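Local coordinates for AdeR (PDB 5X5L), which is a two-component response regulator of Acinetobacter baumannii that recognises an intercistronic DNA region through its C-terminal DNA-binding domain, at a contact of chain A with DNA and the interface of chains A and B. Residues are numbered along the deposited sequence; one frame, centred on the assembly and turned at random. Chains: chain A/B, AdeR.

Contact 1: a contact of chain A with DNA. Residues chain A 59-61, 64, 68, 72. With nucleotides of chain C.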
# COMPACT_ATOMS: atom_id res chain seq x y z
N MET A 59 -28.32 -1.87 -13.38
CA MET A 59 -29.04 -2.80 -14.25
C MET A 59 -29.38 -4.13 -13.56
O MET A 59 -28.75 -4.49 -12.56
CB MET A 59 -28.20 -3.07 -15.51
CG MET A 59 -28.08 -1.85 -16.41
SD MET A 59 -26.96 -2.06 -17.83
CE MET A 59 -27.26 -3.74 -18.37
N ASN A 60 -30.34 -4.88 -14.13
CA ASN A 60 -30.38 -6.35 -13.98
C ASN A 60 -29.44 -6.93 -15.05
O ASN A 60 -28.78 -6.19 -15.80
CB ASN A 60 -31.81 -6.89 -14.09
CG ASN A 60 -32.78 -6.19 -13.16
OD1 ASN A 60 -32.70 -4.97 -12.93
ND2 ASN A 60 -33.73 -6.96 -12.63
N ASP A 61 -29.35 -8.24 -15.13
CA ASP A 61 -28.38 -8.88 -16.00
C ASP A 61 -27.03 -8.13 -16.09
O ASP A 61 -26.69 -7.52 -17.10
CB ASP A 61 -28.96 -9.16 -17.38
CG ASP A 61 -28.30 -10.36 -18.06
OD1 ASP A 61 -27.53 -11.07 -17.37
OD2 ASP A 61 -28.54 -10.61 -19.26
N ALA A 64 -25.21 -9.06 -18.96
CA ALA A 64 -25.55 -8.49 -20.26
C ALA A 64 -24.31 -7.87 -20.91
O ALA A 64 -23.21 -7.85 -20.31
CB ALA A 64 -26.65 -7.44 -20.13
N THR A 68 -25.26 -2.61 -24.04
CA THR A 68 -26.59 -2.36 -23.45
C THR A 68 -26.59 -1.21 -22.45
O THR A 68 -27.56 -0.50 -22.35
CB THR A 68 -27.17 -3.65 -22.81
OG1 THR A 68 -27.38 -4.62 -23.84
CG2 THR A 68 -28.48 -3.40 -22.10
N HIS A 72 -29.05 2.30 -22.49
CA HIS A 72 -29.76 2.90 -21.34
C HIS A 72 -29.37 4.36 -21.16
O HIS A 72 -30.23 5.17 -20.84
CB HIS A 72 -29.51 2.15 -20.03
CG HIS A 72 -30.24 0.85 -19.92
ND1 HIS A 72 -31.60 0.77 -19.70
CD2 HIS A 72 -29.79 -0.43 -19.98
CE1 HIS A 72 -31.96 -0.50 -19.66
NE2 HIS A 72 -30.88 -1.25 -19.82
P DT C 4 -36.07 -0.69 -17.52
OP1 DT C 4 -35.87 -0.19 -16.13
OP2 DT C 4 -35.76 0.20 -18.67
O5' DT C 4 -35.20 -2.01 -17.71
C5' DT C 4 -35.72 -3.33 -17.48
C4' DT C 4 -35.18 -4.27 -18.53
O4' DT C 4 -35.95 -4.14 -19.74
C3' DT C 4 -33.72 -4.03 -18.93
O3' DT C 4 -32.91 -5.16 -18.60
C2' DT C 4 -33.77 -3.83 -20.44
C1' DT C 4 -35.10 -4.42 -20.83
N1 DT C 4 -35.73 -3.85 -22.05
C2 DT C 4 -36.06 -4.69 -23.09
O2 DT C 4 -35.82 -5.89 -23.08
N3 DT C 4 -36.66 -4.08 -24.16
C4 DT C 4 -36.97 -2.73 -24.28
O4 DT C 4 -37.51 -2.32 -25.31
C5 DT C 4 -36.60 -1.91 -23.15
C7 DT C 4 -36.89 -0.44 -23.20
C6 DT C 4 -36.02 -2.50 -22.10
P DC C 5 -31.32 -5.04 -18.57
OP1 DC C 5 -30.82 -6.04 -17.61
OP2 DC C 5 -30.97 -3.60 -18.40
O5' DC C 5 -30.90 -5.55 -20.02
C5' DC C 5 -31.18 -6.90 -20.40
C4' DC C 5 -31.33 -7.03 -21.89
O4' DC C 5 -32.28 -6.07 -22.40
C3' DC C 5 -30.05 -6.82 -22.70
O3' DC C 5 -29.47 -8.07 -23.05
C2' DC C 5 -30.51 -6.04 -23.93
C1' DC C 5 -32.02 -5.91 -23.78
N1 DC C 5 -32.58 -4.61 -24.21
C2 DC C 5 -33.31 -4.55 -25.41
O2 DC C 5 -33.46 -5.58 -26.08
N3 DC C 5 -33.82 -3.37 -25.81
C4 DC C 5 -33.64 -2.27 -25.06
N4 DC C 5 -34.17 -1.13 -25.49
C5 DC C 5 -32.90 -2.31 -23.84
C6 DC C 5 -32.39 -3.49 -23.46
P DC C 6 -28.00 -8.11 -23.71
OP1 DC C 6 -27.35 -9.38 -23.34
OP2 DC C 6 -27.31 -6.83 -23.44
O5' DC C 6 -28.29 -8.21 -25.27
C5' DC C 6 -29.27 -9.12 -25.78
C4' DC C 6 -29.65 -8.72 -27.19
O4' DC C 6 -30.37 -7.46 -27.17
C3' DC C 6 -28.47 -8.53 -28.14
O3' DC C 6 -28.69 -9.38 -29.27
C2' DC C 6 -28.49 -7.04 -28.47
C1' DC C 6 -29.95 -6.68 -28.27
N1 DC C 6 -30.22 -5.26 -27.95
C2 DC C 6 -31.12 -4.54 -28.74
O2 DC C 6 -31.63 -5.10 -29.73
N3 DC C 6 -31.39 -3.25 -28.44
C4 DC C 6 -30.81 -2.68 -27.38
N4 DC C 6 -31.11 -1.41 -27.11
C5 DC C 6 -29.91 -3.40 -26.54
C6 DC C 6 -29.65 -4.67 -26.86
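Helix 66-81, the recognition helix of this OmpR/PhoB-type winged-helix domain, lies with its first turns against the sugar-phosphate backbone of chain C, at DT4, DC5 and DC6. A:Thr68 and A:His72, one turn apart on the same face of the helix, carry this contact, and the loop that runs in from helix 51-58 supplies the rest through A:Met59, A:Asn60, A:Asp61 and A:Ala64. The imidazole of A:His72 reaches the phosphate between DT4 and DC5. Its NE2 donates a hydrogen bond to the phosphate oxygen OP2 of DC5 at 2.8 Å, with 133° at the hydrogen, and the oxygen stands 31° out of the ring plane, so the bond is bent. CG lies anti to the carbonyl carbon (chi1 -74°), which swings the ring outward from the helix toward the DNA backbone. CE1 then comes alongside the DT4 sugar, 3.9 Å from C2', while the OP2 of DT4 lies further off in the ring plane, at its edge. A:Thr68 divides its branches: OG1 is turned to the DC6 phosphate, though it is modelled too close to OP2 for the separation to be trusted, and the methyl CG2 packs on the DC5 sugar, 3.8 Å from C2'. Beside it the methyl of A:Ala64 faces the same DC6 phosphate, CB lying 3.4 Å from OP2. On the DC5 phosphate, the bent end of A:Met59 brings CE to 3.7 Å from OP2, the oxygen that A:His72 holds, while CB of A:Asp61 lies 3.6 Å from OP1. The carbonyl O of A:Asn60 is also placed against OP1; both atoms can only accept, so that approach is doubtful.

Contact 2: the interface of chains A and B. Residues chain A 46-48, 98, 102; chain B 14-16.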
# COMPACT_ATOMS: atom_id res chain seq x y z
N HIS A 46 -18.82 14.80 -12.01
CA HIS A 46 -17.67 14.90 -12.91
C HIS A 46 -16.86 13.61 -13.03
O HIS A 46 -15.98 13.54 -13.89
CB HIS A 46 -16.76 16.05 -12.46
CG HIS A 46 -17.49 17.34 -12.23
ND1 HIS A 46 -18.05 18.06 -13.26
CD2 HIS A 46 -17.82 17.99 -11.09
CE1 HIS A 46 -18.65 19.13 -12.77
NE2 HIS A 46 -18.55 19.10 -11.46
N LYS A 47 -17.15 12.60 -12.21
CA LYS A 47 -16.45 11.32 -12.31
C LYS A 47 -16.82 10.57 -13.57
O LYS A 47 -17.97 10.58 -14.01
CB LYS A 47 -16.78 10.43 -11.11
CG LYS A 47 -16.03 9.11 -11.09
CD LYS A 47 -16.53 8.17 -10.02
CE LYS A 47 -15.77 6.86 -10.09
NZ LYS A 47 -16.75 5.73 -10.09
N VAL A 48 -15.81 9.92 -14.17
CA VAL A 48 -16.02 8.99 -15.27
C VAL A 48 -16.36 7.63 -14.69
O VAL A 48 -15.53 7.02 -14.03
CB VAL A 48 -14.77 8.87 -16.17
CG1 VAL A 48 -15.00 7.88 -17.29
CG2 VAL A 48 -14.41 10.24 -16.75
N ARG A 98 -19.63 10.24 -18.23
CA ARG A 98 -19.55 11.27 -17.23
C ARG A 98 -20.85 12.08 -17.30
O ARG A 98 -21.41 12.31 -18.38
CB ARG A 98 -18.29 12.11 -17.55
CG ARG A 98 -18.36 13.61 -17.51
CD ARG A 98 -17.02 14.26 -17.26
NE ARG A 98 -15.92 13.62 -17.96
CZ ARG A 98 -14.64 13.63 -17.58
NH1 ARG A 98 -14.23 14.24 -16.46
NH2 ARG A 98 -13.72 13.01 -18.32
N PRO A 102 -15.83 19.00 -16.15
CA PRO A 102 -15.41 20.06 -15.26
C PRO A 102 -15.00 21.29 -16.07
O PRO A 102 -14.80 21.21 -17.30
CB PRO A 102 -14.23 19.45 -14.50
CG PRO A 102 -13.79 18.27 -15.31
CD PRO A 102 -14.75 18.05 -16.44
N THR B 14 -11.87 11.81 -12.08
CA THR B 14 -12.47 12.53 -13.19
C THR B 14 -11.78 12.34 -14.54
O THR B 14 -12.36 12.73 -15.55
CB THR B 14 -12.59 14.05 -12.88
OG1 THR B 14 -11.31 14.55 -12.49
CG2 THR B 14 -13.57 14.31 -11.76
N HIS B 15 -10.55 11.79 -14.59
CA HIS B 15 -9.72 11.73 -15.81
C HIS B 15 -9.29 13.11 -16.33
O HIS B 15 -9.04 13.30 -17.53
CB HIS B 15 -10.43 10.90 -16.90
CG HIS B 15 -9.83 9.55 -17.14
ND1 HIS B 15 -9.26 9.22 -18.35
CD2 HIS B 15 -9.72 8.46 -16.35
CE1 HIS B 15 -8.82 7.98 -18.30
NE2 HIS B 15 -9.08 7.49 -17.10
N SER B 16 -9.15 14.06 -15.41
CA SER B 16 -8.79 15.44 -15.74
C SER B 16 -7.31 15.70 -15.42
O SER B 16 -6.81 15.21 -14.41
CB SER B 16 -9.66 16.41 -14.93
OG SER B 16 -10.98 15.92 -14.81
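A:Arg98 reaches across to the backbone carbonyl of B:Thr14, and this is a polar tie of the patch. NH1 of the guanidinium donates a hydrogen bond to the carbonyl O at 2.6 Å. The donor sits in the carbonyl plane, with a C=O...N angle of 146°, but the oxygen is tilted 35° out of the guanidinium plane, so the N-H is not aimed straight at it. NH2 also lies close to that oxygen, yet its N-H points away and makes no bond. The same NH1 has a weak hydrogen bond, 3.2 Å long, to the carbonyl O of A:His46, so this nitrogen lies near backbone carbonyls of both chains, the one in its own chain only weakly bonded. A bend at chi3 (41°) turns the end of the arginine toward chain B. Within chain B, the hydroxyls B:Thr14 OG1 and B:Ser16 OG pair at 2.7 Å, tying the two ends of the short turn together.

Van der Waals contacts flank this bond. The methyl CG2 of B:Thr14 rests on the backbone and side chain of A:His46, 3.7 Å from CB; the imidazole itself extends away from it. A:Val48 puts its CG2 over one face of the A:Arg98 guanidinium, offset toward the rim, and the same methyl meets CB of B:His15 at 4.0 Å. That valine thus backs the arginine and touches the partner as well. The ring of B:His15 stands steeply to the guanidinium plane, without stacking on it. At the outer margin A:Pro102 makes a carbon-to-hydroxyl contact, its CG 3.7 Å from B:Ser16 OG.

B:Thr14 is the knob of the patch, with 70 Å² of its surface hidden. Different residues meet on the two sides, and this pairing may not be the biological one. In chain B the site is the turn leading into strand 16-19; in chain A it gathers the loop leading into strand 48-50 and its first residue, the end of strand 96-98 and the segment after it.

Contact 1 and contact 2 lie about 23 Å apart, measured between the centres of their C-alpha atoms, and share no residue. Both involve chain A, on separate parts of its surface: contact 1 uses the recognition helix and the loop before it, contact 2 the loop into strand 48-50, the end of strand 96-98 and the tail, against the turn of chain B. Strand 48-50 leads directly into helix 51-58, whose far end enters the loop of contact 1, so one short stretch of chain connects the two. The domain can therefore hold DNA and touch a neighbour at once, an arrangement that might let adjacent copies sit together on the DNA.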